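Local coordinates for protein catechol 1,2 dioxygenase (Acinetobacter radioresistens, PDB 2XSU) that probably uses a ferric iron to cleave the ring of catechol with O2, giving cis,cis-muconate in the beta-ketoadipate pathway, at residues 226-231 with 240-245; 103-108 with 257-262; 155-160 with 180-185; 140-145 with 288-293. The protein carries 1 engineered substitution. All coordinates share one frame; numbering follows the deposited sequence.

Interactions 1, 3 and 4 belong to one mixed, curled sheet; interaction 2 joins two irregular segments beside it. Interaction 1 is a buried hairpin carrying the iron ligand His227. Interaction 3 adds the next pair of strands and, through Trp159, packs against that histidine. Both rely on antiparallel backbone bonds; interaction 1 sets Val226, Tyr228 and Phe242 on the face opposite His227, whereas interaction 3 mixes polar and apolar groups on both faces. Interaction 4, a parallel pair further from the centre, is only partly buried and uses an asparagine side chain and a water where its second strand is broken. In interaction 2, side chains replace sheet bonding; Pro104, Thr103 and Leu262 tie it to interactions 1 and 4.

Interaction 1: 226-231 with 240-245; sequences VHYFVS and TQFNIE. With FE (Fe (III) ion), chain B.
Over one face of the Phe242 ring sits Val226, its CB 4.0 Å from the centroid, while Tyr228 comes in at the ring's edge, its OH 3.4 Å from Phe242 CE2. CG of Phe242 stands between its own backbone N and carbonyl carbon (chi1 66°), a torsion that folds the ring back over the valine. On this buried face valine and phenylalanine pack by CH-pi contact, and tyrosine adds, rim to rim, a ring whose hydroxyl Tyr191 satisfies. On the other side of the hairpin, the His227 ring stacks with Trp159 and has water 1 at its edge. His227 ND1 donates to this water at 2.8 Å, and the water donates to Thr240 O at 2.9 Å; that carbonyl also accepts from Tyr228 N. His227 NE2 binds the ferric ion at 2.1 Å, in a site completed by Tyr167, Tyr201, His225 and water 2. With ND1 tied through water 1 to Thr240 O, the imidazole is fixed at both nitrogens, and this second-shell link probably helps to orient it.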
loop_
_atom_site.group_PDB
_atom_site.type_symbol
_atom_site.label_atom_id
_atom_site.label_comp_id
_atom_site.label_asym_id
_atom_site.label_seq_id
_atom_site.Cartn_x
_atom_site.Cartn_y
_atom_site.Cartn_z
ATOM N N VAL A 226 -1.741 -26.733 -10.101
ATOM C CA VAL A 226 -3.204 -26.674 -9.957
ATOM C C VAL A 226 -3.506 -26.402 -8.482
ATOM O O VAL A 226 -2.970 -27.078 -7.583
ATOM C CB VAL A 226 -3.856 -28.023 -10.413
ATOM C CG1 VAL A 226 -5.384 -28.028 -10.134
ATOM C CG2 VAL A 226 -3.572 -28.280 -11.919
ATOM N N HIS A 227 -4.363 -25.410 -8.228
ATOM C CA HIS A 227 -4.726 -25.022 -6.867
ATOM C C HIS A 227 -5.874 -25.876 -6.334
ATOM O O HIS A 227 -6.775 -26.246 -7.100
ATOM C CB HIS A 227 -5.246 -23.569 -6.917
ATOM C CG HIS A 227 -4.205 -22.549 -7.240
ATOM N ND1 HIS A 227 -3.389 -22.015 -6.269
ATOM C CD2 HIS A 227 -3.867 -21.918 -8.403
ATOM C CE1 HIS A 227 -2.579 -21.116 -6.816
ATOM N NE2 HIS A 227 -2.826 -21.059 -8.114
ATOM N N TYR A 228 -5.888 -26.095 -5.013
ATOM C CA TYR A 228 -6.959 -26.816 -4.321
ATOM C C TYR A 228 -7.393 -26.132 -3.031
ATOM O O TYR A 228 -6.546 -25.746 -2.226
ATOM C CB TYR A 228 -6.467 -28.202 -3.899
ATOM C CG TYR A 228 -6.374 -29.245 -4.960
ATOM C CD1 TYR A 228 -5.378 -29.183 -5.941
ATOM C CD2 TYR A 228 -7.253 -30.353 -4.958
ATOM C CE1 TYR A 228 -5.287 -30.168 -6.924
ATOM C CE2 TYR A 228 -7.148 -31.361 -5.933
ATOM C CZ TYR A 228 -6.153 -31.248 -6.910
ATOM O OH TYR A 228 -6.026 -32.193 -7.884
ATOM N N PHE A 229 -8.714 -25.998 -2.834
ATOM C CA PHE A 229 -9.291 -25.994 -1.468
ATOM C C PHE A 229 -9.992 -27.341 -1.280
ATOM O O PHE A 229 -10.755 -27.758 -2.163
ATOM C CB PHE A 229 -10.389 -24.935 -1.269
ATOM C CG PHE A 229 -9.921 -23.504 -1.197
ATOM C CD1 PHE A 229 -8.847 -23.123 -0.374
ATOM C CD2 PHE A 229 -10.600 -22.506 -1.906
ATOM C CE1 PHE A 229 -8.439 -21.780 -0.285
ATOM C CE2 PHE A 229 -10.205 -21.175 -1.812
ATOM C CZ PHE A 229 -9.111 -20.806 -1.009
ATOM N N VAL A 230 -9.770 -28.017 -0.150
ATOM C CA VAL A 230 -10.513 -29.251 0.157
ATOM C C VAL A 230 -11.142 -29.080 1.530
ATOM O O VAL A 230 -10.472 -28.721 2.482
ATOM C CB VAL A 230 -9.639 -30.527 0.075
ATOM C CG1 VAL A 230 -10.533 -31.816 0.228
ATOM C CG2 VAL A 230 -8.855 -30.577 -1.273
ATOM N N SER A 231 -12.446 -29.325 1.630
ATOM C CA SER A 231 -13.136 -29.167 2.922
ATOM C C SER A 231 -14.182 -30.262 3.077
ATOM O O SER A 231 -14.673 -30.774 2.075
ATOM C CB SER A 231 -13.779 -27.777 3.032
ATOM O OG SER A 231 -14.746 -27.524 2.013
ATOM N N THR A 240 -4.065 -26.091 -0.719
ATOM C CA THR A 240 -2.859 -26.752 -1.252
ATOM C C THR A 240 -2.754 -26.615 -2.774
ATOM O O THR A 240 -3.499 -25.844 -3.376
ATOM C CB THR A 240 -2.777 -28.235 -0.772
ATOM O OG1 THR A 240 -1.450 -28.754 -0.999
ATOM C CG2 THR A 240 -3.822 -29.074 -1.468
ATOM N N GLN A 241 -1.750 -27.274 -3.361
ATOM C CA GLN A 241 -1.621 -27.387 -4.816
ATOM C C GLN A 241 -0.849 -28.655 -5.150
ATOM O O GLN A 241 -0.283 -29.282 -4.267
ATOM C CB GLN A 241 -0.877 -26.204 -5.408
ATOM C CG GLN A 241 0.596 -26.185 -5.160
ATOM C CD GLN A 241 1.258 -24.932 -5.706
ATOM O OE1 GLN A 241 0.580 -23.966 -6.106
ATOM N NE2 GLN A 241 2.589 -24.941 -5.713
ATOM N N PHE A 242 -0.826 -29.009 -6.431
ATOM C CA PHE A 242 0.289 -29.832 -6.894
ATOM C C PHE A 242 1.062 -29.092 -7.962
ATOM O O PHE A 242 0.501 -28.233 -8.678
ATOM C CB PHE A 242 -0.108 -31.266 -7.360
ATOM C CG PHE A 242 -0.971 -31.332 -8.591
ATOM C CD1 PHE A 242 -0.439 -31.130 -9.868
ATOM C CD2 PHE A 242 -2.335 -31.655 -8.497
ATOM C CE1 PHE A 242 -1.242 -31.179 -11.027
ATOM C CE2 PHE A 242 -3.147 -31.731 -9.649
ATOM C CZ PHE A 242 -2.612 -31.484 -10.914
ATOM N N ASN A 243 2.369 -29.379 -8.017
ATOM C CA ASN A 243 3.233 -28.948 -9.106
ATOM C C ASN A 243 3.532 -30.165 -9.944
ATOM O O ASN A 243 3.210 -31.300 -9.544
ATOM C CB ASN A 243 4.548 -28.420 -8.562
ATOM C CG ASN A 243 4.401 -27.098 -7.913
ATOM O OD1 ASN A 243 4.203 -26.079 -8.591
ATOM N ND2 ASN A 243 4.455 -27.086 -6.588
ATOM N N ILE A 244 4.054 -29.916 -11.145
ATOM C CA ILE A 244 4.273 -31.004 -12.102
ATOM C C ILE A 244 5.755 -31.177 -12.326
ATOM O O ILE A 244 6.468 -30.209 -12.664
ATOM C CB ILE A 244 3.527 -30.711 -13.423
ATOM C CG1 ILE A 244 2.018 -30.608 -13.150
ATOM C CG2 ILE A 244 3.824 -31.815 -14.469
ATOM C CD1 ILE A 244 1.184 -30.209 -14.323
ATOM N N GLU A 245 6.228 -32.410 -12.116
ATOM C CA GLU A 245 7.633 -32.760 -12.290
ATOM C C GLU A 245 8.040 -32.445 -13.727
ATOM O O GLU A 245 7.253 -32.638 -14.660
ATOM C CB GLU A 245 7.827 -34.259 -11.994
ATOM C CG GLU A 245 9.265 -34.698 -11.886
ATOM C CD GLU A 245 10.045 -33.976 -10.793
ATOM O OE1 GLU A 245 9.761 -34.184 -9.602
ATOM O OE2 GLU A 245 10.978 -33.221 -11.151
HETATM FE FE FE B . -1.746 -20.058 -9.592
HETATM O O HOH W 1 -3.575 -23.005 -3.654
HETATM O O HOH W 2 -1.915 -18.172 -8.588
#

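Interaction 2: 103-108 with 257-262; sequences TPRTIE and ATRDGL
Ala257 meets Thr106 where the threonine OG1 donates to Ala257 O at 2.7 Å, approaching on a lone pair of the carbonyl. The small methyl of Ala257 lets the backbones come close, and its CB rests 3.7 Å from Ile107 CG1. Arg259 then reaches across: NH1 donates to Arg105 O at 2.8 Å, with the oxygen near the guanidinium plane, while Pro104 CB lies over one face of that group. Asp91 pairs with both Arg105 and Arg259, which probably offsets the closeness of two like charges. Arg259 to Leu262 form a type II turn. Gly261 suits its third position, since at phi 100° a side chain would press on the preceding carbonyl and on Pro104 CG. Leu262 closes the contact with its two methyls spread, CD1 3.8 Å from Thr106 CG2 and CD2 3.8 Å from Thr103 CG2. Asp91 belongs to helix 82-96, against which Arg105 and Ile107 also pack; on the sheet side, Pro104 O accepts from Thr240 OG1 of strand 238-244, and Leu262 leads into strand 263-269.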
loop_
_atom_site.group_PDB
_atom_site.type_symbol
_atom_site.label_atom_id
_atom_site.label_comp_id
_atom_site.label_asym_id
_atom_site.label_seq_id
_atom_site.Cartn_x
_atom_site.Cartn_y
_atom_site.Cartn_z
ATOM N N THR A 103 -2.297 -34.064 3.938
ATOM C CA THR A 103 -1.609 -33.490 2.790
ATOM C C THR A 103 -1.063 -32.110 3.218
ATOM O O THR A 103 -1.789 -31.344 3.873
ATOM C CB THR A 103 -2.604 -33.378 1.632
ATOM O OG1 THR A 103 -3.048 -34.703 1.295
ATOM C CG2 THR A 103 -1.923 -32.773 0.390
ATOM N N PRO A 104 0.214 -31.787 2.883
ATOM C CA PRO A 104 0.779 -30.482 3.277
ATOM C C PRO A 104 0.027 -29.290 2.662
ATOM O O PRO A 104 -0.477 -29.382 1.539
ATOM C CB PRO A 104 2.203 -30.515 2.682
ATOM C CG PRO A 104 2.525 -31.929 2.535
ATOM C CD PRO A 104 1.226 -32.613 2.207
ATOM N N ARG A 105 -0.011 -28.184 3.392
ATOM C CA ARG A 105 -0.519 -26.916 2.876
ATOM C C ARG A 105 0.500 -26.169 2.032
ATOM O O ARG A 105 1.708 -26.339 2.212
ATOM C CB ARG A 105 -0.968 -26.016 4.036
ATOM C CG ARG A 105 0.189 -25.604 4.962
ATOM C CD ARG A 105 -0.119 -24.399 5.866
ATOM N NE ARG A 105 -1.321 -24.530 6.676
ATOM C CZ ARG A 105 -1.418 -25.098 7.882
ATOM N NH1 ARG A 105 -0.394 -25.699 8.485
ATOM N NH2 ARG A 105 -2.605 -25.087 8.486
ATOM N N THR A 106 0.007 -25.349 1.114
ATOM C CA THR A 106 0.841 -24.297 0.537
ATOM C C THR A 106 0.002 -23.075 0.163
ATOM O O THR A 106 -1.186 -22.997 0.550
ATOM C CB THR A 106 1.782 -24.823 -0.576
ATOM O OG1 THR A 106 2.831 -23.868 -0.774
ATOM C CG2 THR A 106 1.028 -25.112 -1.896
ATOM N N ILE A 107 0.611 -22.113 -0.526
ATOM C CA ILE A 107 -0.047 -20.804 -0.675
ATOM C C ILE A 107 -1.283 -20.841 -1.558
ATOM O O ILE A 107 -1.363 -21.655 -2.521
ATOM C CB ILE A 107 0.922 -19.721 -1.162
ATOM C CG1 ILE A 107 1.288 -19.935 -2.632
ATOM C CG2 ILE A 107 2.156 -19.697 -0.236
ATOM C CD1 ILE A 107 2.159 -18.750 -3.218
ATOM N N GLU A 108 -2.254 -20.004 -1.211
ATOM C CA GLU A 108 -3.471 -19.865 -2.021
ATOM C C GLU A 108 -3.206 -19.124 -3.343
ATOM O O GLU A 108 -3.833 -19.447 -4.353
ATOM C CB GLU A 108 -4.507 -19.077 -1.212
ATOM C CG GLU A 108 -5.896 -18.967 -1.843
ATOM C CD GLU A 108 -6.874 -18.188 -0.954
ATOM O OE1 GLU A 108 -6.812 -18.337 0.290
ATOM O OE2 GLU A 108 -7.720 -17.439 -1.500
ATOM N N ALA A 257 6.341 -21.807 -3.248
ATOM C CA ALA A 257 5.220 -22.663 -2.844
ATOM C C ALA A 257 5.493 -24.159 -2.962
ATOM O O ALA A 257 4.765 -24.960 -2.358
ATOM C CB ALA A 257 3.980 -22.300 -3.652
ATOM N N THR A 258 6.508 -24.555 -3.733
ATOM C CA THR A 258 6.742 -25.980 -3.960
ATOM C C THR A 258 7.190 -26.661 -2.662
ATOM O O THR A 258 7.986 -26.093 -1.874
ATOM C CB THR A 258 7.817 -26.181 -5.053
ATOM O OG1 THR A 258 7.443 -25.439 -6.208
ATOM C CG2 THR A 258 7.954 -27.646 -5.491
ATOM N N ARG A 259 6.665 -27.867 -2.436
ATOM C CA ARG A 259 6.982 -28.693 -1.254
ATOM C C ARG A 259 7.077 -30.139 -1.608
ATOM O O ARG A 259 6.338 -30.622 -2.463
ATOM C CB ARG A 259 5.808 -28.692 -0.242
ATOM C CG ARG A 259 5.487 -27.400 0.361
ATOM C CD ARG A 259 4.498 -27.658 1.457
ATOM N NE ARG A 259 5.139 -28.199 2.647
ATOM C CZ ARG A 259 4.762 -27.873 3.874
ATOM N NH1 ARG A 259 3.743 -27.032 4.051
ATOM N NH2 ARG A 259 5.421 -28.371 4.930
ATOM N N ASP A 260 7.926 -30.862 -0.872
ATOM C CA ASP A 260 7.853 -32.311 -0.897
ATOM C C ASP A 260 6.441 -32.755 -0.507
ATOM O O ASP A 260 5.822 -32.241 0.438
ATOM C CB ASP A 260 8.869 -32.914 0.093
ATOM C CG ASP A 260 10.317 -32.702 -0.330
ATOM O OD1 ASP A 260 10.597 -32.416 -1.525
ATOM O OD2 ASP A 260 11.203 -32.836 0.560
ATOM N N GLY A 261 5.927 -33.702 -1.255
ATOM C CA GLY A 261 4.596 -34.202 -1.024
ATOM C C GLY A 261 3.612 -33.590 -1.987
ATOM O O GLY A 261 2.511 -34.129 -2.156
ATOM N N LEU A 262 4.002 -32.481 -2.637
ATOM C CA LEU A 262 3.089 -31.778 -3.542
ATOM C C LEU A 262 3.618 -31.734 -4.964
ATOM O O LEU A 262 3.200 -30.877 -5.754
ATOM C CB LEU A 262 2.816 -30.346 -3.059
ATOM C CG LEU A 262 2.212 -30.221 -1.653
ATOM C CD1 LEU A 262 1.935 -28.734 -1.371
ATOM C CD2 LEU A 262 0.923 -31.051 -1.532
#

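Interaction 3: 155-160 with 180-185; sequences KVEVWH and RRTILT
Val156 and Val158 face Ile183 and Arg181 in two antiparallel hydrogen-bonded pairs, and this is the tight part of the contact. Ile183 N gives a bond of 2.8 Å to Val156 O, and Val158 N one of 2.9 Å to Arg181 O, the latter almost in line with the carbonyl. Beta-branched valine and isoleucine suit this extended backbone, and Val156 CG2 reaches Thr185 CG2 at 3.9 Å beside Val143. Arg181, in contrast, turns its end away from strand 155-159 and folds NH1 onto the carbonyl of Arg180. On the opposite face, Glu157 and Thr182 lie side by side and share water 3, which donates to Glu157 OE1 at 2.8 Å and is 2.7 Å from Thr182 OG1; Tyr112 OH also bonds OE1, giving that oxygen of the buried acid two partners. The Lys155-Leu184 end is the solvent side: both are partly exposed, yet the extended lysine lays CG 3.5 Å from Thr182 CG2, with Leu184 CD2 alongside its stem. At the inner end Arg180 NH1 comes within 3.5 Å of Trp159 CD1, the guanidinium and indole planes only 19° apart, while Ser168 and Leu111 carbonyls hold the arginine. Trp159 lies about 5 Å from the iron at its nearest side-chain atom, and the loop joining the strands supplies Tyr167. Such an antiparallel pair bordering the ferric site is part of the beta-sandwich catalytic core known in intradiol dioxygenases.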
loop_
_atom_site.group_PDB
_atom_site.type_symbol
_atom_site.label_atom_id
_atom_site.label_comp_id
_atom_site.label_asym_id
_atom_site.label_seq_id
_atom_site.Cartn_x
_atom_site.Cartn_y
_atom_site.Cartn_z
ATOM N N LYS A 155 -15.723 -31.378 -0.459
ATOM C CA LYS A 155 -15.760 -30.335 -1.483
ATOM C C LYS A 155 -14.345 -30.085 -2.020
ATOM O O LYS A 155 -13.508 -29.538 -1.300
ATOM C CB LYS A 155 -16.320 -29.075 -0.844
ATOM C CG LYS A 155 -16.693 -27.995 -1.780
ATOM C CD LYS A 155 -17.490 -26.929 -1.038
ATOM C CE LYS A 155 -17.698 -25.694 -1.891
ATOM N NZ LYS A 155 -18.624 -24.699 -1.255
ATOM N N VAL A 156 -14.086 -30.490 -3.266
ATOM C CA VAL A 156 -12.758 -30.336 -3.889
ATOM C C VAL A 156 -12.855 -29.174 -4.861
ATOM O O VAL A 156 -13.509 -29.283 -5.915
ATOM C CB VAL A 156 -12.313 -31.630 -4.606
ATOM C CG1 VAL A 156 -10.917 -31.423 -5.271
ATOM C CG2 VAL A 156 -12.275 -32.794 -3.601
ATOM N N GLU A 157 -12.237 -28.036 -4.515
ATOM C CA GLU A 157 -12.286 -26.863 -5.368
ATOM C C GLU A 157 -10.972 -26.727 -6.078
ATOM O O GLU A 157 -9.939 -26.698 -5.416
ATOM C CB GLU A 157 -12.553 -25.601 -4.538
ATOM C CG GLU A 157 -13.864 -25.658 -3.776
ATOM C CD GLU A 157 -14.140 -24.349 -3.079
ATOM O OE1 GLU A 157 -14.361 -23.338 -3.781
ATOM O OE2 GLU A 157 -14.164 -24.354 -1.809
ATOM N N VAL A 158 -11.012 -26.674 -7.416
ATOM C CA VAL A 158 -9.777 -26.591 -8.232
ATOM C C VAL A 158 -9.819 -25.396 -9.172
ATOM O O VAL A 158 -10.883 -25.034 -9.720
ATOM C CB VAL A 158 -9.502 -27.918 -9.013
ATOM C CG1 VAL A 158 -8.983 -28.991 -8.069
ATOM C CG2 VAL A 158 -10.772 -28.413 -9.669
ATOM N N TRP A 159 -8.672 -24.739 -9.319
ATOM C CA TRP A 159 -8.518 -23.709 -10.339
ATOM C C TRP A 159 -7.093 -23.703 -10.866
ATOM O O TRP A 159 -6.146 -23.993 -10.127
ATOM C CB TRP A 159 -8.991 -22.313 -9.831
ATOM C CG TRP A 159 -8.166 -21.631 -8.688
ATOM C CD1 TRP A 159 -7.321 -20.566 -8.825
ATOM C CD2 TRP A 159 -8.196 -21.951 -7.277
ATOM N NE1 TRP A 159 -6.794 -20.219 -7.584
ATOM C CE2 TRP A 159 -7.317 -21.044 -6.622
ATOM C CE3 TRP A 159 -8.854 -22.929 -6.514
ATOM C CZ2 TRP A 159 -7.073 -21.098 -5.226
ATOM C CZ3 TRP A 159 -8.627 -22.992 -5.128
ATOM C CH2 TRP A 159 -7.731 -22.062 -4.493
ATOM N N HIS A 160 -6.943 -23.378 -12.143
ATOM C CA HIS A 160 -5.601 -23.352 -12.763
ATOM C C HIS A 160 -5.590 -22.517 -14.057
ATOM O O HIS A 160 -6.665 -22.106 -14.555
ATOM C CB HIS A 160 -5.062 -24.785 -12.979
ATOM C CG HIS A 160 -5.741 -25.572 -14.065
ATOM N ND1 HIS A 160 -5.521 -25.351 -15.416
ATOM C CD2 HIS A 160 -6.586 -26.631 -13.987
ATOM C CE1 HIS A 160 -6.227 -26.232 -16.117
ATOM N NE2 HIS A 160 -6.867 -27.027 -15.274
ATOM N N ARG A 180 -12.185 -23.516 -13.612
ATOM C CA ARG A 180 -12.518 -23.414 -12.185
ATOM C C ARG A 180 -13.744 -24.273 -11.920
ATOM O O ARG A 180 -14.801 -24.055 -12.519
ATOM C CB ARG A 180 -12.835 -21.946 -11.825
ATOM C CG ARG A 180 -11.714 -20.949 -12.127
ATOM C CD ARG A 180 -12.196 -19.512 -11.879
ATOM N NE ARG A 180 -11.151 -18.540 -12.151
ATOM C CZ ARG A 180 -10.172 -18.228 -11.300
ATOM N NH1 ARG A 180 -10.119 -18.825 -10.106
ATOM N NH2 ARG A 180 -9.259 -17.339 -11.661
ATOM N N ARG A 181 -13.632 -25.232 -11.012
ATOM C CA ARG A 181 -14.737 -26.148 -10.691
ATOM C C ARG A 181 -14.745 -26.543 -9.221
ATOM O O ARG A 181 -13.684 -26.597 -8.563
ATOM C CB ARG A 181 -14.686 -27.415 -11.537
ATOM C CG ARG A 181 -14.863 -27.230 -13.044
ATOM C CD ARG A 181 -16.275 -26.738 -13.423
ATOM N NE ARG A 181 -16.391 -26.728 -14.888
ATOM C CZ ARG A 181 -16.099 -25.701 -15.670
ATOM N NH1 ARG A 181 -15.699 -24.547 -15.149
ATOM N NH2 ARG A 181 -16.221 -25.808 -17.006
ATOM N N THR A 182 -15.935 -26.889 -8.728
ATOM C CA THR A 182 -16.080 -27.542 -7.444
ATOM C C THR A 182 -16.619 -28.932 -7.725
ATOM O O THR A 182 -17.668 -29.066 -8.388
ATOM C CB THR A 182 -17.081 -26.784 -6.543
ATOM O OG1 THR A 182 -16.556 -25.483 -6.274
ATOM C CG2 THR A 182 -17.331 -27.541 -5.225
ATOM N N ILE A 183 -15.923 -29.931 -7.203
ATOM C CA ILE A 183 -16.300 -31.351 -7.379
ATOM C C ILE A 183 -16.553 -31.962 -5.995
ATOM O O ILE A 183 -15.685 -31.940 -5.127
ATOM C CB ILE A 183 -15.209 -32.192 -8.099
ATOM C CG1 ILE A 183 -14.771 -31.552 -9.407
ATOM C CG2 ILE A 183 -15.738 -33.618 -8.381
ATOM C CD1 ILE A 183 -13.493 -32.186 -10.011
ATOM N N LEU A 184 -17.741 -32.542 -5.782
ATOM C CA LEU A 184 -17.990 -33.217 -4.503
ATOM C C LEU A 184 -17.594 -34.669 -4.639
ATOM O O LEU A 184 -17.980 -35.327 -5.602
ATOM C CB LEU A 184 -19.480 -33.115 -4.082
ATOM C CG LEU A 184 -20.075 -31.708 -4.023
ATOM C CD1 LEU A 184 -21.620 -31.755 -3.771
ATOM C CD2 LEU A 184 -19.358 -30.870 -2.963
ATOM N N THR A 185 -16.808 -35.185 -3.691
ATOM C CA THR A 185 -16.345 -36.576 -3.821
ATOM C C THR A 185 -17.552 -37.535 -3.786
ATOM O O THR A 185 -18.556 -37.273 -3.094
ATOM C CB THR A 185 -15.328 -37.004 -2.762
ATOM O OG1 THR A 185 -15.884 -36.784 -1.467
ATOM C CG2 THR A 185 -14.009 -36.163 -2.898
HETATM O O HOH W 3 -14.524 -23.731 -6.525
#

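Interaction 4: 140-145 with 288-293; sequences EGTVTD and TFNVEL
Asn290 carries CG beside its own backbone N (chi1 -57°), and this turn brings OD1 to the backbone N of Thr142 at 2.9 Å. Thr142 OG1, likewise beside its N (chi1 -56°), points the same way, and water 4 links the two side chains, donating to Asn290 OD1 at 2.7 Å and lying 2.8 Å from Thr142 OG1. The amide oxygen thus takes two bonds where strand 284-293 is interrupted, standing in for a backbone acceptor. Here Phe289 O is bonded by Tyr191 OH and lies 3.4 Å from Gly141 CA; a side chain on Gly141 would collide with that carbonyl. Beyond the break, regular parallel bonding resumes: Thr144 N reaches Val291 O at 2.9 Å, nearly straight along the carbonyl. Val143 and Leu293 add an apolar contact, CG1 to CD1 at 3.8 Å. Phe289 turns its ring inward to meet Tyr228 and Phe242. Parallel neighbours so far apart in sequence, flanked by antiparallel strands 190-196 and 263-269, reflect the mixed-sheet topology of the intradiol dioxygenase beta sandwich.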
loop_
_atom_site.group_PDB
_atom_site.type_symbol
_atom_site.label_atom_id
_atom_site.label_comp_id
_atom_site.label_asym_id
_atom_site.label_seq_id
_atom_site.Cartn_x
_atom_site.Cartn_y
_atom_site.Cartn_z
ATOM N N GLU A 140 -7.121 -37.234 -11.110
ATOM C CA GLU A 140 -8.018 -37.952 -10.206
ATOM C C GLU A 140 -7.393 -38.320 -8.889
ATOM O O GLU A 140 -6.158 -38.347 -8.757
ATOM C CB GLU A 140 -8.702 -39.144 -10.858
ATOM C CG GLU A 140 -7.851 -40.311 -11.181
ATOM C CD GLU A 140 -8.583 -41.292 -12.133
ATOM O OE1 GLU A 140 -7.915 -41.993 -12.883
ATOM O OE2 GLU A 140 -9.827 -41.352 -12.144
ATOM N N GLY A 141 -8.253 -38.507 -7.898
ATOM C CA GLY A 141 -7.784 -38.817 -6.564
ATOM C C GLY A 141 -8.901 -39.271 -5.662
ATOM O O GLY A 141 -10.077 -39.140 -6.000
ATOM N N THR A 142 -8.494 -39.798 -4.511
ATOM C CA THR A 142 -9.396 -40.173 -3.443
ATOM C C THR A 142 -9.124 -39.257 -2.259
ATOM O O THR A 142 -7.954 -38.965 -1.950
ATOM C CB THR A 142 -9.142 -41.645 -3.055
ATOM O OG1 THR A 142 -9.276 -42.480 -4.221
ATOM C CG2 THR A 142 -10.138 -42.120 -1.962
ATOM N N VAL A 143 -10.185 -38.820 -1.582
ATOM C CA VAL A 143 -10.050 -38.015 -0.373
ATOM C C VAL A 143 -10.330 -38.931 0.819
ATOM O O VAL A 143 -11.381 -39.574 0.883
ATOM C CB VAL A 143 -10.995 -36.795 -0.370
ATOM C CG1 VAL A 143 -10.834 -35.958 0.926
ATOM C CG2 VAL A 143 -10.738 -35.918 -1.628
ATOM N N THR A 144 -9.372 -38.997 1.738
ATOM C CA THR A 144 -9.462 -39.902 2.893
ATOM C C THR A 144 -9.112 -39.183 4.189
ATOM O O THR A 144 -8.584 -38.053 4.179
ATOM C CB THR A 144 -8.503 -41.110 2.750
ATOM O OG1 THR A 144 -7.135 -40.671 2.710
ATOM C CG2 THR A 144 -8.818 -41.940 1.518
ATOM N N ASP A 145 -9.387 -39.849 5.312
ATOM C CA ASP A 145 -8.831 -39.409 6.589
ATOM C C ASP A 145 -7.395 -39.950 6.721
ATOM O O ASP A 145 -6.900 -40.632 5.817
ATOM C CB ASP A 145 -9.744 -39.830 7.757
ATOM C CG ASP A 145 -9.823 -41.337 7.949
ATOM O OD1 ASP A 145 -9.000 -42.095 7.391
ATOM O OD2 ASP A 145 -10.733 -41.756 8.700
ATOM N N THR A 288 -2.403 -38.436 -10.735
ATOM C CA THR A 288 -3.058 -38.860 -9.512
ATOM C C THR A 288 -2.672 -37.907 -8.396
ATOM O O THR A 288 -1.472 -37.694 -8.129
ATOM C CB THR A 288 -2.662 -40.323 -9.112
ATOM O OG1 THR A 288 -3.032 -41.219 -10.172
ATOM C CG2 THR A 288 -3.362 -40.771 -7.807
ATOM N N PHE A 289 -3.680 -37.325 -7.753
ATOM C CA PHE A 289 -3.446 -36.526 -6.569
ATOM C C PHE A 289 -4.486 -36.872 -5.483
ATOM O O PHE A 289 -5.634 -36.375 -5.496
ATOM C CB PHE A 289 -3.455 -35.035 -6.937
ATOM C CG PHE A 289 -3.050 -34.122 -5.796
ATOM C CD1 PHE A 289 -1.732 -34.105 -5.339
ATOM C CD2 PHE A 289 -3.992 -33.260 -5.207
ATOM C CE1 PHE A 289 -1.349 -33.242 -4.284
ATOM C CE2 PHE A 289 -3.624 -32.410 -4.147
ATOM C CZ PHE A 289 -2.300 -32.408 -3.691
ATOM N N ASN A 290 -4.078 -37.751 -4.569
ATOM C CA ASN A 290 -4.890 -38.106 -3.408
ATOM C C ASN A 290 -4.730 -37.068 -2.322
ATOM O O ASN A 290 -3.680 -36.383 -2.222
ATOM C CB ASN A 290 -4.517 -39.506 -2.893
ATOM C CG ASN A 290 -4.664 -40.554 -3.954
ATOM O OD1 ASN A 290 -5.675 -40.588 -4.677
ATOM N ND2 ASN A 290 -3.646 -41.398 -4.097
ATOM N N VAL A 291 -5.784 -36.905 -1.538
ATOM C CA VAL A 291 -5.785 -35.925 -0.470
ATOM C C VAL A 291 -6.145 -36.598 0.843
ATOM O O VAL A 291 -7.140 -37.320 0.924
ATOM C CB VAL A 291 -6.780 -34.788 -0.742
ATOM C CG1 VAL A 291 -6.830 -33.832 0.439
ATOM C CG2 VAL A 291 -6.375 -34.009 -2.001
ATOM N N GLU A 292 -5.335 -36.341 1.859
ATOM C CA GLU A 292 -5.614 -36.815 3.215
ATOM C C GLU A 292 -5.931 -35.626 4.115
ATOM O O GLU A 292 -5.123 -34.687 4.257
ATOM C CB GLU A 292 -4.397 -37.589 3.729
ATOM C CG GLU A 292 -4.442 -38.051 5.163
ATOM C CD GLU A 292 -3.161 -38.800 5.546
ATOM O OE1 GLU A 292 -2.966 -39.939 5.063
ATOM O OE2 GLU A 292 -2.335 -38.230 6.298
ATOM N N LEU A 293 -7.112 -35.664 4.721
ATOM C CA LEU A 293 -7.572 -34.618 5.629
ATOM C C LEU A 293 -7.427 -35.041 7.093
ATOM O O LEU A 293 -7.572 -36.232 7.431
ATOM C CB LEU A 293 -9.042 -34.258 5.345
ATOM C CG LEU A 293 -9.377 -33.717 3.958
ATOM C CD1 LEU A 293 -10.894 -33.487 3.847
ATOM C CD2 LEU A 293 -8.616 -32.422 3.711
HETATM O O HOH W 4 -6.884 -42.696 -5.746
#